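PDB 1BYF: lectin from Polyandrocarpa misakiensis, which binds galactose through a calcium ion as a homodimeric C-type lectin with a role in the tunicate's defence against microorganisms. Local coordinates for residues A[12-17]-A[56-61]; A[87-90]-A[94-97]. All blocks are in the same frame, centred on the assembly; numbering follows the deposited sequence.

In the fold
Both contacts belong to the C-type lectin domain, with centres 11 Å apart, and they follow one another along the chain: contact 1 closes before contact 2 opens. Contact 1 ties the start of helix 14-22 to strand 57-58; contact 2 folds the calcium-binding loop 87-90 over the entry to strand 96-100. They meet directly where strand 57-58 lies next to strand 96-100. There Ala-57 O and Val-97 N are 3.0 Å apart and Asn-59 OD1 and Leu-95 N 2.6 Å, both probable hydrogen bonds, while the ring of Tyr-14 packs on Cys-96. The helix side of the domain is thus connected through two short strands to the calcium site.

Contact 1 (A[12-17]-A[56-61]); sequences MNYADA and GADNLQ
In this C-type lectin domain the first turn of helix 14-22 reaches strand 57-58 through one long side chain, Tyr-14, whose phenol ends at the carboxylate of Asp-58. The tyrosine hydroxyl donates to Asp-58: OH to OD2 is 2.6 Å, and OD2 accepts the bond on its anti lone pair, the one turned away from OD1. With CG anti to the backbone N (chi1 -178°), the ring extends from the helix toward the strand. OD2 lies at the ring edge, near its plane, and the carboxylate stands almost perpendicular to the ring, the two planes 83° apart. Ala-57 O comes obliquely to the phenol, 3.4 Å from Tyr-14 OH, and Leu-60 CD1 makes a looser apolar touch at Tyr-14 CE2 (4.5 Å).

Each end of the contact is braced locally. Asn-13 is the N-cap of the helix, its OD1 accepting from Asp-16 N at 2.8 Å. Asp-58 OD1 receives Leu-60 N at 3.0 Å in an Asx turn, which helps fix the carboxylate. Both oxygens of Asp-58 therefore have a donor, one from the helix and one from its own turn. Around the ring, Trp-54 makes an edge-to-face contact and Leu-28 touches the tyrosine side chain. The short bond from the buried tyrosine to this anionic group probably stabilises the carboxylate's negative charge.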
loop_
_atom_site.group_PDB
_atom_site.type_symbol
_atom_site.label_atom_id
_atom_site.label_comp_id
_atom_site.label_asym_id
_atom_site.label_seq_id
_atom_site.Cartn_x
_atom_site.Cartn_y
_atom_site.Cartn_z
ATOM N N MET A 12 2.254 -4.778 15.928
ATOM C CA MET A 12 2.579 -6.074 16.473
ATOM C C MET A 12 4.108 -6.238 16.581
ATOM O O MET A 12 4.834 -5.468 15.963
ATOM C CB MET A 12 2.212 -7.183 15.493
ATOM C CG MET A 12 0.840 -7.779 15.431
ATOM S SD MET A 12 0.496 -8.158 13.672
ATOM C CE MET A 12 -0.382 -6.649 13.263
ATOM N N ASN A 13 4.474 -7.329 17.252
ATOM C CA ASN A 13 5.897 -7.673 17.307
ATOM C C ASN A 13 6.219 -8.371 15.980
ATOM O O ASN A 13 5.325 -8.641 15.170
ATOM C CB ASN A 13 6.272 -8.513 18.514
ATOM C CG ASN A 13 5.532 -9.820 18.650
ATOM O OD1 ASN A 13 5.150 -10.441 17.653
ATOM N ND2 ASN A 13 5.318 -10.262 19.889
ATOM N N TYR A 14 7.483 -8.659 15.750
ATOM C CA TYR A 14 7.942 -9.274 14.516
ATOM C C TYR A 14 7.347 -10.643 14.237
ATOM O O TYR A 14 6.908 -10.890 13.103
ATOM C CB TYR A 14 9.470 -9.335 14.549
ATOM C CG TYR A 14 10.095 -9.912 13.303
ATOM C CD1 TYR A 14 10.254 -9.120 12.178
ATOM C CD2 TYR A 14 10.512 -11.238 13.245
ATOM C CE1 TYR A 14 10.825 -9.620 11.024
ATOM C CE2 TYR A 14 11.089 -11.748 12.093
ATOM C CZ TYR A 14 11.243 -10.935 10.992
ATOM O OH TYR A 14 11.805 -11.416 9.832
ATOM N N ALA A 15 7.320 -11.528 15.234
ATOM C CA ALA A 15 6.752 -12.857 15.002
ATOM C C ALA A 15 5.293 -12.718 14.563
ATOM O O ALA A 15 4.876 -13.319 13.575
ATOM C CB ALA A 15 6.843 -13.743 16.233
ATOM N N ASP A 16 4.532 -11.915 15.297
ATOM C CA ASP A 16 3.119 -11.718 15.005
ATOM C C ASP A 16 2.900 -11.091 13.631
ATOM O O ASP A 16 1.908 -11.407 12.977
ATOM C CB ASP A 16 2.446 -10.900 16.106
ATOM C CG ASP A 16 2.311 -11.684 17.403
ATOM O OD1 ASP A 16 2.450 -12.927 17.380
ATOM O OD2 ASP A 16 2.074 -11.076 18.464
ATOM N N ALA A 17 3.817 -10.233 13.197
ATOM C CA ALA A 17 3.693 -9.624 11.873
ATOM C C ALA A 17 3.801 -10.723 10.810
ATOM O O ALA A 17 3.062 -10.715 9.825
ATOM C CB ALA A 17 4.740 -8.558 11.645
ATOM N N GLY A 56 10.393 -8.034 6.237
ATOM C CA GLY A 56 10.732 -9.431 6.365
ATOM C C GLY A 56 12.205 -9.774 6.354
ATOM O O GLY A 56 12.633 -10.523 5.470
ATOM N N ALA A 57 12.974 -9.268 7.312
ATOM C CA ALA A 57 14.398 -9.599 7.383
ATOM C C ALA A 57 14.806 -9.720 8.845
ATOM O O ALA A 57 14.252 -9.039 9.713
ATOM C CB ALA A 57 15.242 -8.592 6.630
ATOM N N ASP A 58 15.753 -10.623 9.110
ATOM C CA ASP A 58 16.219 -10.837 10.483
ATOM C C ASP A 58 17.526 -11.623 10.490
ATOM O O ASP A 58 17.978 -12.061 9.427
ATOM C CB ASP A 58 15.130 -11.568 11.268
ATOM C CG ASP A 58 14.822 -12.943 10.704
ATOM O OD1 ASP A 58 15.698 -13.833 10.795
ATOM O OD2 ASP A 58 13.721 -13.163 10.160
ATOM N N ASN A 59 18.145 -11.776 11.659
ATOM C CA ASN A 59 19.404 -12.515 11.760
ATOM C C ASN A 59 19.218 -13.854 12.469
ATOM O O ASN A 59 20.197 -14.434 12.960
ATOM C CB ASN A 59 20.416 -11.666 12.543
ATOM C CG ASN A 59 20.179 -11.642 14.039
ATOM O OD1 ASN A 59 19.145 -12.067 14.562
ATOM N ND2 ASN A 59 21.170 -11.139 14.779
ATOM N N LEU A 60 17.989 -14.328 12.590
ATOM C CA LEU A 60 17.676 -15.525 13.351
ATOM C C LEU A 60 18.285 -16.831 12.882
ATOM O O LEU A 60 18.496 -17.721 13.726
ATOM C CB LEU A 60 16.146 -15.668 13.487
ATOM C CG LEU A 60 15.446 -14.419 14.054
ATOM C CD1 LEU A 60 13.931 -14.594 14.059
ATOM C CD2 LEU A 60 15.936 -14.123 15.470
ATOM N N GLN A 61 18.545 -16.998 11.592
ATOM C CA GLN A 61 19.131 -18.251 11.127
ATOM C C GLN A 61 20.642 -18.271 11.331
ATOM O O GLN A 61 21.179 -19.179 11.966
ATOM C CB GLN A 61 18.830 -18.506 9.648
ATOM C CG GLN A 61 19.340 -19.866 9.181
ATOM C CD GLN A 61 19.084 -20.101 7.707
ATOM O OE1 GLN A 61 17.947 -20.342 7.303
ATOM N NE2 GLN A 61 20.146 -20.022 6.912
#

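Contact 2 (A[87-90]-A[94-97]); sequences PSNP and QLCV. With CA (calcium ion), chain C.
Asn-89 and Leu-95 meet through carbon: Asn-89 CB rests 3.6 Å from Leu-95 CD2. The other methyl of the leucine, CD1, lies 3.6 Å from Pro-90 O, so the two branches of one side chain touch consecutive residues of the loop. Leu-95 CG stands anti to its carbonyl carbon (chi1 -59°), which carries the forked end toward 87-90. Beyond its CB, Asn-89 turns to the metal, and its OD1 binds the calcium ion at 2.5 Å.

Six further atoms complete the coordination, with Glu-86, Asp-107 and Asp-108 contributing, and Ser-88 is held in the second shell, its OG bonded to Glu-86 and its backbone N to Asp-108. Asn-89 O accepts from the hydroxyl of Tyr-65, a separate tie on the backbone of this loop, while Cys-96, next to Leu-95, forms a disulfide with Cys-111. The peptide bond before Pro-87 is cis, between the calcium ligand Glu-86 and the loop. A cis-proline loop of this kind, with Glu-86 and Asn-89 flanking Pro-87 and Ser-88 and joined by Asp-107 and Asp-108 of strand 105-109, is the carbohydrate-binding calcium site of the C-type lectin fold, here in a Glu-Pro-Ser-Asn variant of the usual Glu-Pro-Asn.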
loop_
_atom_site.group_PDB
_atom_site.type_symbol
_atom_site.label_atom_id
_atom_site.label_comp_id
_atom_site.label_asym_id
_atom_site.label_seq_id
_atom_site.Cartn_x
_atom_site.Cartn_y
_atom_site.Cartn_z
ATOM N N PRO A 87 23.287 -1.348 10.179
ATOM C CA PRO A 87 22.914 -1.858 11.482
ATOM C C PRO A 87 23.950 -1.575 12.558
ATOM O O PRO A 87 25.146 -1.516 12.262
ATOM C CB PRO A 87 22.811 -3.366 11.234
ATOM C CG PRO A 87 23.827 -3.620 10.168
ATOM C CD PRO A 87 23.697 -2.434 9.249
ATOM N N SER A 88 23.518 -1.445 13.813
ATOM C CA SER A 88 24.470 -1.123 14.874
ATOM C C SER A 88 24.166 -1.757 16.217
ATOM O O SER A 88 24.883 -1.451 17.179
ATOM C CB SER A 88 24.440 0.408 15.057
ATOM O OG SER A 88 23.165 0.733 15.598
ATOM N N ASN A 89 23.128 -2.579 16.316
ATOM C CA ASN A 89 22.797 -3.207 17.600
ATOM C C ASN A 89 23.781 -4.333 17.874
ATOM O O ASN A 89 24.452 -4.825 16.963
ATOM C CB ASN A 89 21.350 -3.694 17.608
ATOM C CG ASN A 89 20.332 -2.576 17.717
ATOM O OD1 ASN A 89 20.407 -1.564 17.020
ATOM N ND2 ASN A 89 19.360 -2.742 18.611
ATOM N N PRO A 90 23.913 -4.741 19.124
ATOM C CA PRO A 90 24.861 -5.785 19.498
ATOM C C PRO A 90 24.659 -7.042 18.671
ATOM O O PRO A 90 23.529 -7.522 18.555
ATOM C CB PRO A 90 24.602 -5.996 20.981
ATOM C CG PRO A 90 23.957 -4.736 21.451
ATOM C CD PRO A 90 23.162 -4.212 20.288
ATOM N N GLN A 94 19.177 -11.295 18.999
ATOM C CA GLN A 94 18.333 -11.763 17.896
ATOM C C GLN A 94 17.845 -10.438 17.290
ATOM O O GLN A 94 17.235 -9.661 18.029
ATOM C CB GLN A 94 17.175 -12.612 18.372
ATOM C CG GLN A 94 17.561 -13.971 18.927
ATOM C CD GLN A 94 16.380 -14.726 19.497
ATOM O OE1 GLN A 94 15.252 -14.234 19.545
ATOM N NE2 GLN A 94 16.620 -15.957 19.942
ATOM N N LEU A 95 18.192 -10.140 16.052
ATOM C CA LEU A 95 17.818 -8.860 15.466
ATOM C C LEU A 95 16.851 -8.974 14.295
ATOM O O LEU A 95 17.011 -9.802 13.396
ATOM C CB LEU A 95 19.083 -8.107 15.041
ATOM C CG LEU A 95 20.053 -7.831 16.203
ATOM C CD1 LEU A 95 21.438 -7.524 15.662
ATOM C CD2 LEU A 95 19.529 -6.697 17.076
ATOM N N CYS A 96 15.858 -8.096 14.346
ATOM C CA CYS A 96 14.816 -8.008 13.328
ATOM C C CYS A 96 14.932 -6.671 12.618
ATOM O O CYS A 96 15.540 -5.751 13.170
ATOM C CB CYS A 96 13.442 -8.176 13.992
ATOM S SG CYS A 96 13.238 -9.885 14.538
ATOM N N VAL A 97 14.410 -6.578 11.400
ATOM C CA VAL A 97 14.569 -5.346 10.632
ATOM C C VAL A 97 13.246 -4.619 10.434
ATOM O O VAL A 97 12.195 -5.196 10.172
ATOM C CB VAL A 97 15.237 -5.615 9.270
ATOM C CG1 VAL A 97 15.504 -4.322 8.503
ATOM C CG2 VAL A 97 16.548 -6.374 9.462
HETATM CA CA CA C . 19.704 -0.341 14.987
#